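Local coordinates for mannosyl-glycoprotein endo-beta-N-acetylglucosamidase-like domain-containing protein (Pseudomonas protegens, PDB 4KT3), which acts as a type VI secretion effector, a peptidoglycan glycoside hydrolase, captured here in complex with its immunity protein, at residues A[35-40]-A[70-75]; A[138-143]-A[159-164]. One frame throughout, in Å; residues are numbered along the deposited sequence.

In the fold
Interaction 1 ties the start of helix 35-54 to the turn that follows helix 59-70, whereas interaction 2 crosses helix 135-144 with the start of helix 160-174. Their centres lie 20 Å apart and their nearest atoms about 8 Å, without touching. Helices 59-70 and 160-174 bridge them: Val-171 and Arg-174 reach interaction 1, Leu-65 and Gln-68 reach interaction 2. Interaction 1 borders the immunity chain; beside interaction 2, Tyr-163 reaches it, and Asn-96 of that chain packs on Tyr-72 and hydrogen-bonds Tyr-163. In lysozyme-clan hydrolases the catalytic glutamate commonly sits near the C-terminal end of a core helix, so segment 70-75 is probably close to the active site, beside the immunity chain.

Interaction 1: residues A[35-40]-A[70-75]; sequences ISAVTF and SQYGTG
Phe-40 holds CG anti to its backbone N (chi1 176°) and Tyr-72 holds CG anti to its carbonyl carbon (chi1 -77°); the side chains cross at about a right angle. Each ring receives an aliphatic carbon on a face. Ala-37 CB stands 3.7 Å from the Tyr-72 ring centroid, displaced toward the CD1-CE1 rim, and Tyr-72 CA lies 3.9 Å from the Phe-40 ring centroid, both CH-pi contacts. The rings themselves meet obliquely, Phe-40 CD2 to Tyr-72 CD1 at 3.7 Å. Tyr-72 and Gly-73 form the corners of a type I' turn, and Phe-40 CD1 packs 3.5 Å from Gly-73 N. That N-H is held by Ser-70 OG (2.9 Å), an ST motif, while Ser-70 OG also bonds Ala-66 O. No direct hydrogen bond joins the segments. Instead one water donates to Ser-36 O (2.8 Å) and Tyr-72 O (2.7 Å), and Ser-36 OG rests on Thr-74 CG2. Leu-63, Ala-66 and Ala-67 of helix 59-70 line Phe-40, Ala-67 and Val-171 abut Tyr-72, and Arg-174 hydrogen-bonds Tyr-72 OH, so the Tyr-72 side chain sits among helices 35-54, 59-70 and 160-174.

Interaction 2: residues A[138-143]-A[159-164]; sequences FAQALV and GFARYL
Ala-139 is the small bump of helix 138-143 that fits into the hollow bordered by Phe-160, Ala-161 and Leu-164. Its CB lies 3.6 Å from Ala-161 CA and 3.8 Å from Ala-161 CB, with Leu-164 CD2 on another flank at 3.9 Å. The two alanines form the nearest CA pair, Ala-139 CA to Ala-161 CA 4.9 Å; the short helix axes approach to 8.7 Å, with 130° between their directions. Larger side chains fill in around this point. Phe-160 slides past Val-143 in the opposite sense, and Val-143 CG2 nestles obliquely against Phe-160 ring atom CD1 at 3.6 Å. The Ala-139 carbonyl oxygen meets the same ring at its edge, in plane, 3.8 Å from CE1. Deeper in, Leu-142 and Leu-164 cross at about a right angle and press CD2 to CD2 at 3.6 Å, and Phe-138 CE2 comes more loosely to Leu-164 CD2. The inner side continues into Leu-65 and Gln-68 of helix 59-70 and into Phe-121 and Val-129 of helix 114-129. This is apolar helix-on-helix packing of the mainly helical lysozyme-clan fold, with small residues at the crossing and branched and aromatic ones around it.

Interaction 1: residues A[35-40]-A[70-75]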
ATOM      1  N   ILE A  35      -4.683   9.232   9.298  1.00 11.85           N
ATOM      2  CA  ILE A  35      -3.543   9.741  10.060  1.00 14.16           C
ATOM      3  C   ILE A  35      -2.221   9.073   9.639  1.00 12.52           C
ATOM      4  O   ILE A  35      -1.187   9.744   9.508  1.00 13.41           O
ATOM      5  CB  ILE A  35      -3.789   9.600  11.587  1.00 15.87           C
ATOM      6  CG1 ILE A  35      -5.073  10.337  12.011  1.00 17.55           C
ATOM      7  CG2 ILE A  35      -2.615  10.133  12.367  1.00 17.49           C
ATOM      8  CD1 ILE A  35      -5.196  11.787  11.516  1.00 21.46           C
ATOM      9  N   SER A  36      -2.255   7.770   9.406  1.00 11.69           N
ATOM     10  CA  SER A  36      -1.068   7.046   8.956  1.00 10.71           C
ATOM     11  C   SER A  36      -0.512   7.698   7.698  1.00  9.13           C
ATOM     12  O   SER A  36       0.709   7.935   7.583  1.00 10.37           O
ATOM     13  CB  SER A  36      -1.437   5.596   8.666  1.00 12.08           C
ATOM     14  OG  SER A  36      -0.321   4.852   8.208  1.00 11.95           O
ATOM     15  N   ALA A  37      -1.389   7.917   6.723  1.00 10.25           N
ATOM     16  CA  ALA A  37      -0.949   8.494   5.449  1.00  8.94           C
ATOM     17  C   ALA A  37      -0.408   9.924   5.611  1.00 10.44           C
ATOM     18  O   ALA A  37       0.620  10.279   5.030  1.00 10.54           O
ATOM     19  CB  ALA A  37      -2.083   8.444   4.428  1.00 12.15           C
ATOM     20  N   VAL A  38      -1.097  10.747   6.390  1.00 11.80           N
ATOM     21  CA  VAL A  38      -0.662  12.125   6.614  1.00 12.42           C
ATOM     22  C   VAL A  38       0.693  12.140   7.314  1.00 11.07           C
ATOM     23  O   VAL A  38       1.569  12.921   6.975  1.00 12.66           O
ATOM     24  CB  VAL A  38      -1.715  12.926   7.441  1.00 13.60           C
ATOM     25  CG1 VAL A  38      -1.149  14.272   7.909  1.00 16.39           C
ATOM     26  CG2 VAL A  38      -2.978  13.148   6.614  1.00 15.53           C
ATOM     27  N   THR A  39       0.865  11.256   8.288  1.00  9.87           N
ATOM     28  CA  THR A  39       2.122  11.172   9.025  1.00 11.44           C
ATOM     29  C   THR A  39       3.293  10.892   8.057  1.00  9.97           C
ATOM     30  O   THR A  39       4.341  11.518   8.134  1.00 11.86           O
ATOM     31  CB  THR A  39       2.016  10.081  10.118  1.00 12.72           C
ATOM     32  OG1 THR A  39       1.023  10.474  11.085  1.00 16.45           O
ATOM     33  CG2 THR A  39       3.338   9.858  10.830  1.00 15.15           C
ATOM     34  N   PHE A  40       3.094   9.949   7.154  1.00  9.44           N
ATOM     35  CA  PHE A  40       4.117   9.603   6.182  1.00  9.00           C
ATOM     36  C   PHE A  40       4.453  10.786   5.281  1.00  8.43           C
ATOM     37  O   PHE A  40       5.638  11.130   5.061  1.00  8.79           O
ATOM     38  CB  PHE A  40       3.631   8.428   5.329  1.00  9.93           C
ATOM     39  CG  PHE A  40       4.578   8.061   4.225  1.00  9.31           C
ATOM     40  CD1 PHE A  40       5.722   7.334   4.502  1.00  9.73           C
ATOM     41  CD2 PHE A  40       4.329   8.455   2.923  1.00  9.91           C
ATOM     42  CE1 PHE A  40       6.600   6.969   3.486  1.00 10.83           C
ATOM     43  CE2 PHE A  40       5.207   8.112   1.900  1.00 11.05           C
ATOM     44  CZ  PHE A  40       6.347   7.368   2.185  1.00 10.96           C
ATOM     45  N   SER A  70       5.720   1.560  -0.168  1.00 10.67           N
ATOM     46  CA  SER A  70       5.916   1.351   1.270  1.00 10.43           C
ATOM     47  C   SER A  70       4.644   1.299   2.104  1.00  9.17           C
ATOM     48  O   SER A  70       4.728   1.212   3.322  1.00 10.62           O
ATOM     49  CB  SER A  70       6.830   2.452   1.827  1.00 10.32           C
ATOM     50  OG  SER A  70       6.160   3.697   1.936  1.00 10.68           O
ATOM     51  N   GLN A  71       3.490   1.381   1.446  1.00  9.72           N
ATOM     52  CA  GLN A  71       2.203   1.435   2.140  1.00  9.52           C
ATOM     53  C   GLN A  71       2.239   2.582   3.167  1.00 10.62           C
ATOM     54  O   GLN A  71       1.953   2.423   4.363  1.00 10.70           O
ATOM     55  CB  GLN A  71       1.874   0.088   2.801  1.00 10.95           C
ATOM     56  CG  GLN A  71       1.680  -1.065   1.792  1.00 11.03           C
ATOM     57  CD  GLN A  71       2.983  -1.511   1.126  1.00 11.69           C
ATOM     58  OE1 GLN A  71       3.105  -1.538  -0.118  1.00 16.26           O
ATOM     59  NE2 GLN A  71       3.954  -1.854   1.939  1.00 10.42           N
ATOM     60  N   TYR A  72       2.578   3.751   2.658  1.00  9.56           N
ATOM     61  CA  TYR A  72       2.701   4.955   3.458  1.00  9.21           C
ATOM     62  C   TYR A  72       3.586   4.691   4.675  1.00 11.06           C
ATOM     63  O   TYR A  72       3.282   5.077   5.809  1.00 11.37           O
ATOM     64  CB  TYR A  72       1.323   5.495   3.851  1.00 10.95           C
ATOM     65  CG  TYR A  72       0.587   6.233   2.738  1.00 10.74           C
ATOM     66  CD1 TYR A  72       0.730   7.599   2.587  1.00 11.46           C
ATOM     67  CD2 TYR A  72      -0.272   5.563   1.858  1.00 14.83           C
ATOM     68  CE1 TYR A  72       0.053   8.292   1.593  1.00 12.26           C
ATOM     69  CE2 TYR A  72      -0.960   6.258   0.847  1.00 14.33           C
ATOM     70  CZ  TYR A  72      -0.801   7.627   0.744  1.00 14.82           C
ATOM     71  OH  TYR A  72      -1.466   8.372  -0.209  1.00 16.06           O
ATOM     72  N   GLY A  73       4.701   4.017   4.422  1.00 11.70           N
ATOM     73  CA  GLY A  73       5.721   3.822   5.426  1.00 11.38           C
ATOM     74  C   GLY A  73       5.441   2.706   6.416  1.00 10.25           C
ATOM     75  O   GLY A  73       6.198   2.536   7.379  1.00 14.13           O
ATOM     76  N   THR A  74       4.376   1.936   6.193  1.00  9.94           N
ATOM     77  CA  THR A  74       4.008   0.876   7.133  1.00 10.48           C
ATOM     78  C   THR A  74       4.536  -0.512   6.778  1.00  9.75           C
ATOM     79  O   THR A  74       4.503  -1.416   7.615  1.00 11.01           O
ATOM     80  CB  THR A  74       2.487   0.815   7.370  1.00 10.04           C
ATOM     81  OG1 THR A  74       1.792   0.378   6.188  1.00 11.21           O
ATOM     82  CG2 THR A  74       1.964   2.173   7.812  1.00 11.05           C
ATOM     83  N   GLY A  75       5.021  -0.697   5.549  1.00 10.04           N
ATOM     84  CA  GLY A  75       5.546  -1.989   5.152  1.00 10.34           C
ATOM     85  C   GLY A  75       6.870  -2.310   5.815  1.00 10.66           C
ATOM     86  O   GLY A  75       7.636  -1.402   6.147  1.00 11.23           O
TER
HETATM   87  O   HOH W   1       2.924   6.337   8.206  1.00 12.41           O

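Interaction 2: residues A[138-143]-A[159-164]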
ATOM      1  N   PHE A 138       4.138   9.959 -15.843  1.00 13.55           N
ATOM      2  CA  PHE A 138       5.122   9.439 -14.902  1.00 13.54           C
ATOM      3  C   PHE A 138       4.964   7.914 -14.732  1.00 14.44           C
ATOM      4  O   PHE A 138       5.933   7.166 -14.834  1.00 14.47           O
ATOM      5  CB  PHE A 138       4.993  10.170 -13.555  1.00 12.55           C
ATOM      6  CG  PHE A 138       5.921   9.660 -12.487  1.00 14.68           C
ATOM      7  CD1 PHE A 138       7.276   9.942 -12.532  1.00 13.82           C
ATOM      8  CD2 PHE A 138       5.438   8.881 -11.449  1.00 14.93           C
ATOM      9  CE1 PHE A 138       8.129   9.481 -11.542  1.00 13.60           C
ATOM     10  CE2 PHE A 138       6.283   8.416 -10.458  1.00 16.01           C
ATOM     11  CZ  PHE A 138       7.629   8.700 -10.510  1.00 13.05           C
ATOM     12  N   ALA A 139       3.746   7.460 -14.470  1.00 15.14           N
ATOM     13  CA  ALA A 139       3.524   6.039 -14.250  1.00 14.89           C
ATOM     14  C   ALA A 139       3.868   5.250 -15.513  1.00 16.01           C
ATOM     15  O   ALA A 139       4.469   4.177 -15.452  1.00 15.15           O
ATOM     16  CB  ALA A 139       2.087   5.792 -13.845  1.00 18.26           C
ATOM     17  N   GLN A 140       3.506   5.792 -16.669  1.00 18.44           N
ATOM     18  CA  GLN A 140       3.816   5.117 -17.928  1.00 19.49           C
ATOM     19  C   GLN A 140       5.326   5.009 -18.167  1.00 17.21           C
ATOM     20  O   GLN A 140       5.811   3.992 -18.653  1.00 18.66           O
ATOM     21  CB  GLN A 140       3.112   5.819 -19.092  1.00 23.66           C
ATOM     22  CG  GLN A 140       1.585   5.657 -19.045  1.00 26.04           C
ATOM     23  CD  GLN A 140       0.841   6.766 -19.774  1.00 30.06           C
ATOM     24  OE1 GLN A 140       1.450   7.710 -20.288  1.00 32.11           O
ATOM     25  NE2 GLN A 140      -0.486   6.664 -19.806  1.00 36.11           N
ATOM     26  N   ALA A 141       6.075   6.039 -17.790  1.00 16.10           N
ATOM     27  CA  ALA A 141       7.524   6.009 -17.936  1.00 18.86           C
ATOM     28  C   ALA A 141       8.135   4.987 -16.980  1.00 15.20           C
ATOM     29  O   ALA A 141       9.142   4.346 -17.295  1.00 17.75           O
ATOM     30  CB  ALA A 141       8.112   7.395 -17.685  1.00 18.53           C
ATOM     31  N   LEU A 142       7.519   4.843 -15.811  1.00 16.99           N
ATOM     32  CA  LEU A 142       7.958   3.878 -14.819  1.00 18.36           C
ATOM     33  C   LEU A 142       7.911   2.476 -15.416  1.00 20.66           C
ATOM     34  O   LEU A 142       8.843   1.681 -15.269  1.00 22.98           O
ATOM     35  CB  LEU A 142       7.034   3.954 -13.598  1.00 23.60           C
ATOM     36  CG  LEU A 142       7.623   3.857 -12.207  1.00 30.11           C
ATOM     37  CD1 LEU A 142       8.892   4.670 -12.060  1.00 17.25           C
ATOM     38  CD2 LEU A 142       6.563   4.322 -11.223  1.00 23.11           C
ATOM     39  N   VAL A 143       6.819   2.174 -16.101  1.00 21.96           N
ATOM     40  CA  VAL A 143       6.681   0.885 -16.768  1.00 23.94           C
ATOM     41  C   VAL A 143       7.668   0.709 -17.924  1.00 23.04           C
ATOM     42  O   VAL A 143       8.252  -0.360 -18.090  1.00 26.38           O
ATOM     43  CB  VAL A 143       5.255   0.688 -17.292  1.00 24.61           C
ATOM     44  CG1 VAL A 143       5.175  -0.548 -18.158  1.00 27.42           C
ATOM     45  CG2 VAL A 143       4.293   0.587 -16.118  1.00 25.69           C
ATOM     46  N   GLY A 159      -6.168   0.464 -14.200  1.00 44.85           N
ATOM     47  CA  GLY A 159      -4.882  -0.097 -14.554  1.00 38.72           C
ATOM     48  C   GLY A 159      -3.776   0.500 -13.707  1.00 28.63           C
ATOM     49  O   GLY A 159      -4.022   1.352 -12.838  1.00 26.84           O
ATOM     50  N   PHE A 160      -2.547   0.064 -13.968  1.00 27.74           N
ATOM     51  CA  PHE A 160      -1.411   0.458 -13.148  1.00 22.72           C
ATOM     52  C   PHE A 160      -1.253   1.978 -13.093  1.00 24.29           C
ATOM     53  O   PHE A 160      -1.088   2.561 -12.012  1.00 19.96           O
ATOM     54  CB  PHE A 160      -0.120  -0.175 -13.676  1.00 25.98           C
ATOM     55  CG  PHE A 160       1.112   0.318 -12.986  1.00 25.54           C
ATOM     56  CD1 PHE A 160       1.870   1.351 -13.536  1.00 22.99           C
ATOM     57  CD2 PHE A 160       1.505  -0.230 -11.779  1.00 33.31           C
ATOM     58  CE1 PHE A 160       2.999   1.817 -12.890  1.00 23.60           C
ATOM     59  CE2 PHE A 160       2.630   0.234 -11.130  1.00 31.18           C
ATOM     60  CZ  PHE A 160       3.382   1.259 -11.689  1.00 29.41           C
ATOM     61  N   ALA A 161      -1.300   2.628 -14.253  1.00 23.34           N
ATOM     62  CA  ALA A 161      -0.996   4.056 -14.317  1.00 19.34           C
ATOM     63  C   ALA A 161      -2.019   4.902 -13.568  1.00 19.80           C
ATOM     64  O   ALA A 161      -1.652   5.809 -12.821  1.00 20.78           O
ATOM     65  CB  ALA A 161      -0.891   4.518 -15.764  1.00 20.75           C
ATOM     66  N   ARG A 162      -3.298   4.611 -13.778  1.00 20.44           N
ATOM     67  CA  ARG A 162      -4.360   5.384 -13.161  1.00 19.37           C
ATOM     68  C   ARG A 162      -4.323   5.200 -11.646  1.00 17.64           C
ATOM     69  O   ARG A 162      -4.563   6.147 -10.889  1.00 19.65           O
ATOM     70  CB  ARG A 162      -5.714   4.970 -13.723  1.00 24.86           C
ATOM     71  CG  ARG A 162      -6.879   5.800 -13.221  1.00 27.59           C
ATOM     72  CD  ARG A 162      -6.825   7.220 -13.760  1.00 33.21           C
ATOM     73  NE  ARG A 162      -6.200   8.142 -12.819  1.00 34.01           N
ATOM     74  CZ  ARG A 162      -5.881   9.402 -13.103  1.00 32.57           C
ATOM     75  NH1 ARG A 162      -6.118   9.899 -14.311  1.00 36.73           N
ATOM     76  NH2 ARG A 162      -5.320  10.168 -12.180  1.00 32.14           N
ATOM     77  N   TYR A 163      -4.030   3.974 -11.207  1.00 16.84           N
ATOM     78  CA  TYR A 163      -3.953   3.672  -9.785  1.00 15.80           C
ATOM     79  C   TYR A 163      -2.823   4.482  -9.125  1.00 15.38           C
ATOM     80  O   TYR A 163      -3.026   5.113  -8.087  1.00 15.54           O
ATOM     81  CB  TYR A 163      -3.774   2.158  -9.569  1.00 15.74           C
ATOM     82  CG  TYR A 163      -3.688   1.743  -8.110  1.00 15.47           C
ATOM     83  CD1 TYR A 163      -2.464   1.647  -7.465  1.00 15.09           C
ATOM     84  CD2 TYR A 163      -4.829   1.451  -7.383  1.00 16.25           C
ATOM     85  CE1 TYR A 163      -2.382   1.284  -6.122  1.00 14.58           C
ATOM     86  CE2 TYR A 163      -4.760   1.078  -6.049  1.00 14.79           C
ATOM     87  CZ  TYR A 163      -3.535   0.993  -5.428  1.00 13.75           C
ATOM     88  OH  TYR A 163      -3.448   0.625  -4.109  1.00 13.56           O
ATOM     89  N   LEU A 164      -1.640   4.484  -9.736  1.00 16.35           N
ATOM     90  CA  LEU A 164      -0.523   5.228  -9.171  1.00 15.42           C
ATOM     91  C   LEU A 164      -0.787   6.731  -9.259  1.00 14.89           C
ATOM     92  O   LEU A 164      -0.476   7.476  -8.332  1.00 14.46           O
ATOM     93  CB  LEU A 164       0.780   4.890  -9.892  1.00 15.36           C
ATOM     94  CG  LEU A 164       2.033   5.659  -9.445  1.00 14.58           C
ATOM     95  CD1 LEU A 164       2.273   5.515  -7.959  1.00 15.36           C
ATOM     96  CD2 LEU A 164       3.242   5.150 -10.200  1.00 17.63           C
TER